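PDB 3IA4: dihydrofolate reductase from Moritella profunda, which probably catalyses the NADPH-dependent reduction of 7,8-dihydrofolate to tetrahydrofolate, a step needed for glycine, purine and DNA precursor synthesis. Local coordinates for residues His116-Thr121 / Pro150-Phe155. Numbering follows the deposited sequence.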
ATOM      1  N   HIS A 116      -6.881   9.215  -2.774  1.00  9.78           N
ATOM      2  CA  HIS A 116      -7.671   9.868  -1.747  1.00  8.87           C
ATOM      3  C   HIS A 116      -9.114   9.632  -2.060  1.00 11.62           C
ATOM      4  O   HIS A 116      -9.575   9.984  -3.160  1.00 11.75           O
ATOM      5  CB  HIS A 116      -7.378  11.367  -1.794  1.00 11.89           C
ATOM      6  CG  HIS A 116      -5.943  11.681  -1.563  1.00 10.53           C
ATOM      7  ND1 HIS A 116      -5.419  11.827  -0.292  1.00 14.91           N
ATOM      8  CD2 HIS A 116      -4.929  11.912  -2.427  1.00 12.94           C
ATOM      9  CE1 HIS A 116      -4.129  12.126  -0.388  1.00 14.30           C
ATOM     10  NE2 HIS A 116      -3.807  12.168  -1.670  1.00 15.72           N
ATOM     11  N   ILE A 117      -9.827   9.052  -1.078  1.00 10.29           N
ATOM     12  CA  ILE A 117     -11.288   8.840  -1.190  1.00 10.15           C
ATOM     13  C   ILE A 117     -12.097   9.897  -0.441  1.00 13.70           C
ATOM     14  O   ILE A 117     -11.798  10.210   0.720  1.00 10.76           O
ATOM     15  CB  ILE A 117     -11.611   7.441  -0.608  1.00  8.33           C
ATOM     16  CG1 ILE A 117     -10.731   6.402  -1.299  1.00 10.68           C
ATOM     17  CG2 ILE A 117     -13.143   7.146  -0.722  1.00 10.57           C
ATOM     18  CD1 ILE A 117     -10.816   4.984  -0.627  1.00 11.92           C
ATOM     19  N   GLU A 118     -13.122  10.473  -1.085  1.00 12.35           N
ATOM     20  CA  GLU A 118     -13.893  11.510  -0.419  1.00 12.67           C
ATOM     21  C   GLU A 118     -14.922  10.866   0.490  1.00 15.64           C
ATOM     22  O   GLU A 118     -16.104  10.708   0.111  1.00 16.14           O
ATOM     23  CB  GLU A 118     -14.575  12.418  -1.441  1.00 17.05           C
ATOM     24  CG  GLU A 118     -13.593  13.200  -2.279  1.00 20.43           C
ATOM     25  CD  GLU A 118     -14.292  14.216  -3.208  1.00 26.06           C
ATOM     26  OE1 GLU A 118     -15.480  14.576  -2.943  1.00 30.13           O
ATOM     27  OE2 GLU A 118     -13.632  14.632  -4.186  1.00 29.00           O
ATOM     28  N   LEU A 119     -14.481  10.454   1.684  1.00 13.09           N
ATOM     29  CA  LEU A 119     -15.345   9.748   2.609  1.00 12.14           C
ATOM     30  C   LEU A 119     -14.818  10.004   4.017  1.00 12.72           C
ATOM     31  O   LEU A 119     -13.612   9.932   4.220  1.00 12.00           O
ATOM     32  CB  LEU A 119     -15.258   8.249   2.301  1.00 12.46           C
ATOM     33  CG  LEU A 119     -15.912   7.331   3.327  1.00 16.69           C
ATOM     34  CD1 LEU A 119     -17.420   7.410   3.347  1.00 16.07           C
ATOM     35  CD2 LEU A 119     -15.484   5.958   2.892  1.00 15.43           C
ATOM     36  N   THR A 120     -15.707  10.358   4.961  1.00 12.45           N
ATOM     37  CA  THR A 120     -15.317  10.372   6.383  1.00 15.24           C
ATOM     38  C   THR A 120     -15.846   9.057   7.009  1.00 14.00           C
ATOM     39  O   THR A 120     -17.064   8.779   7.026  1.00 15.13           O
ATOM     40  CB  THR A 120     -15.911  11.550   7.103  1.00 19.96           C
ATOM     41  OG1 THR A 120     -15.364  12.749   6.536  1.00 21.05           O
ATOM     42  CG2 THR A 120     -15.577  11.480   8.612  1.00 21.77           C
ATOM     43  N   THR A 121     -14.930   8.251   7.472  1.00 10.59           N
ATOM     44  CA  THR A 121     -15.311   6.955   8.036  1.00 14.20           C
ATOM     45  C   THR A 121     -14.477   6.752   9.298  1.00 16.07           C
ATOM     46  O   THR A 121     -13.395   7.338   9.428  1.00 17.06           O
ATOM     47  CB  THR A 121     -15.135   5.823   6.969  1.00 16.58           C
ATOM     48  OG1 THR A 121     -15.783   4.618   7.410  1.00 22.04           O
ATOM     49  CG2 THR A 121     -13.719   5.542   6.674  1.00 19.46           C
ATOM     50  N   PRO A 150     -19.385   4.212  -5.031  1.00 13.28           N
ATOM     51  CA  PRO A 150     -20.247   5.262  -4.490  1.00 16.40           C
ATOM     52  C   PRO A 150     -19.534   6.535  -4.028  1.00 15.40           C
ATOM     53  O   PRO A 150     -20.217   7.465  -3.659  1.00 16.73           O
ATOM     54  CB  PRO A 150     -20.891   4.601  -3.270  1.00 18.46           C
ATOM     55  CG  PRO A 150     -19.937   3.422  -2.897  1.00 17.96           C
ATOM     56  CD  PRO A 150     -19.248   3.025  -4.141  1.00 15.68           C
ATOM     57  N   HIS A 151     -18.215   6.575  -4.027  1.00 13.57           N
ATOM     58  CA  HIS A 151     -17.505   7.748  -3.552  1.00 14.39           C
ATOM     59  C   HIS A 151     -16.575   8.240  -4.619  1.00 14.18           C
ATOM     60  O   HIS A 151     -15.976   7.435  -5.318  1.00 12.49           O
ATOM     61  CB  HIS A 151     -16.605   7.330  -2.327  1.00 14.53           C
ATOM     62  CG  HIS A 151     -17.338   6.498  -1.326  1.00 15.86           C
ATOM     63  ND1 HIS A 151     -18.450   6.968  -0.667  1.00 17.14           N
ATOM     64  CD2 HIS A 151     -17.125   5.240  -0.857  1.00 15.32           C
ATOM     65  CE1 HIS A 151     -18.924   6.024   0.134  1.00 16.94           C
ATOM     66  NE2 HIS A 151     -18.134   4.969   0.047  1.00 15.95           N
ATOM     67  N   ASN A 152     -16.406   9.562  -4.710  1.00 11.00           N
ATOM     68  CA  ASN A 152     -15.382  10.122  -5.548  1.00 14.49           C
ATOM     69  C   ASN A 152     -14.007   9.730  -4.992  1.00 13.52           C
ATOM     70  O   ASN A 152     -13.822   9.699  -3.786  1.00 15.55           O
ATOM     71  CB  ASN A 152     -15.459  11.633  -5.478  1.00 15.12           C
ATOM     72  CG  ASN A 152     -16.751  12.193  -6.070  1.00 22.48           C
ATOM     73  OD1 ASN A 152     -17.281  11.630  -6.983  1.00 19.22           O
ATOM     74  ND2 ASN A 152     -17.247  13.309  -5.534  1.00 25.83           N
ATOM     75  N   TYR A 153     -13.070   9.480  -5.878  1.00 12.14           N
ATOM     76  CA  TYR A 153     -11.666   9.265  -5.431  1.00 10.44           C
ATOM     77  C   TYR A 153     -10.707   9.766  -6.460  1.00 14.94           C
ATOM     78  O   TYR A 153     -11.114  10.106  -7.582  1.00 15.33           O
ATOM     79  CB  TYR A 153     -11.406   7.811  -5.007  1.00 11.47           C
ATOM     80  CG  TYR A 153     -11.538   6.791  -6.141  1.00 15.45           C
ATOM     81  CD1 TYR A 153     -12.781   6.321  -6.535  1.00 16.88           C
ATOM     82  CD2 TYR A 153     -10.413   6.343  -6.808  1.00 16.92           C
ATOM     83  CE1 TYR A 153     -12.891   5.384  -7.611  1.00 22.89           C
ATOM     84  CE2 TYR A 153     -10.502   5.397  -7.850  1.00 18.90           C
ATOM     85  CZ  TYR A 153     -11.741   4.933  -8.233  1.00 22.51           C
ATOM     86  OH  TYR A 153     -11.816   4.008  -9.276  1.00 28.70           O
ATOM     87  N   ARG A 154      -9.442   9.902  -6.078  1.00 11.31           N
ATOM     88  CA  ARG A 154      -8.496  10.448  -7.046  1.00 11.87           C
ATOM     89  C   ARG A 154      -7.141   9.846  -6.714  1.00 14.37           C
ATOM     90  O   ARG A 154      -6.890   9.405  -5.590  1.00 13.35           O
ATOM     91  CB  ARG A 154      -8.443  11.992  -7.027  1.00 12.33           C
ATOM     92  CG  ARG A 154      -7.823  12.500  -5.767  1.00 14.91           C
ATOM     93  CD  ARG A 154      -7.964  14.038  -5.651  1.00 19.96           C
ATOM     94  NE  ARG A 154      -7.461  14.485  -4.342  1.00 20.40           N
ATOM     95  CZ  ARG A 154      -8.202  14.527  -3.235  1.00 20.24           C
ATOM     96  NH1 ARG A 154      -7.655  14.934  -2.081  1.00 19.71           N
ATOM     97  NH2 ARG A 154      -9.493  14.134  -3.256  1.00 21.46           N
ATOM     98  N   PHE A 155      -6.308   9.777  -7.730  1.00 13.94           N
ATOM     99  CA  PHE A 155      -4.922   9.299  -7.581  1.00 12.47           C
ATOM    100  C   PHE A 155      -3.901  10.424  -7.623  1.00 14.17           C
ATOM    101  O   PHE A 155      -4.006  11.336  -8.431  1.00 13.43           O
ATOM    102  CB  PHE A 155      -4.660   8.352  -8.735  1.00 14.92           C
ATOM    103  CG  PHE A 155      -3.275   7.834  -8.739  1.00 15.51           C
ATOM    104  CD1 PHE A 155      -2.854   7.010  -7.686  1.00 17.12           C
ATOM    105  CD2 PHE A 155      -2.350   8.227  -9.710  1.00 17.26           C
ATOM    106  CE1 PHE A 155      -1.543   6.554  -7.621  1.00 16.01           C
ATOM    107  CE2 PHE A 155      -1.013   7.754  -9.657  1.00 19.33           C
ATOM    108  CZ  PHE A 155      -0.620   6.935  -8.610  1.00 17.10           C
TER
HETATM  109  O   HOH W   1     -11.583  13.273  -5.229  1.00 21.67           O
HETATM  110  O   HOH W   2     -17.515  10.972  -2.460  1.00 22.16           O
HETATM  111  O   HOH W   3     -18.991   9.536  -0.449  1.00 35.10           O
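H116 and R154 exchange two backbone hydrogen bonds, H116 N to R154 O at 2.8 Å and R154 N to H116 O at 2.9 Å, as an antiparallel hydrogen-bonded pair. Two residues on, E118 N reaches N152 O in a nearly straight bond of 2.9 Å. One water joins E118 O to N152 N, and another joins E118 O to H151 ND1. The long acidic chain of E118 suits this surface position: OE1 receives a weak bond from N152 ND2 (3.4 Å), while OE2 is linked through a water to R154 NH2. N152 OD1 accepts a bond from A145 N. With CG of R154 set between its backbone N and carbonyl carbon (chi1 69°), the arginine is long enough to lay its guanidinium over H116 CB, 3.5 Å from the guanidinium plane and over its centre; the imidazole plane is inclined 12° to it. On the other face of the sheet, branched I117 packs CG1 against Y153 CB at 4.0 Å, and W23 and L25 help to bury it. Farther out, the flat H151 ring offers a face to L119 CD1, a CH-pi contact 4.2 Å from its centroid; P150 CG lies on the opposite face, toward the rim. An alanine in place of H151 would probably leave L119 without its aromatic partner and the water at ND1 without one of its mates. Here, at an inverse gamma turn centred on E118, the antiparallel pair 111-117 and 153-160 opens out in the mixed central sheet of the dihydrofolate reductase fold, the I117 side chain about 7 Å from both bound NADPH and methotrexate.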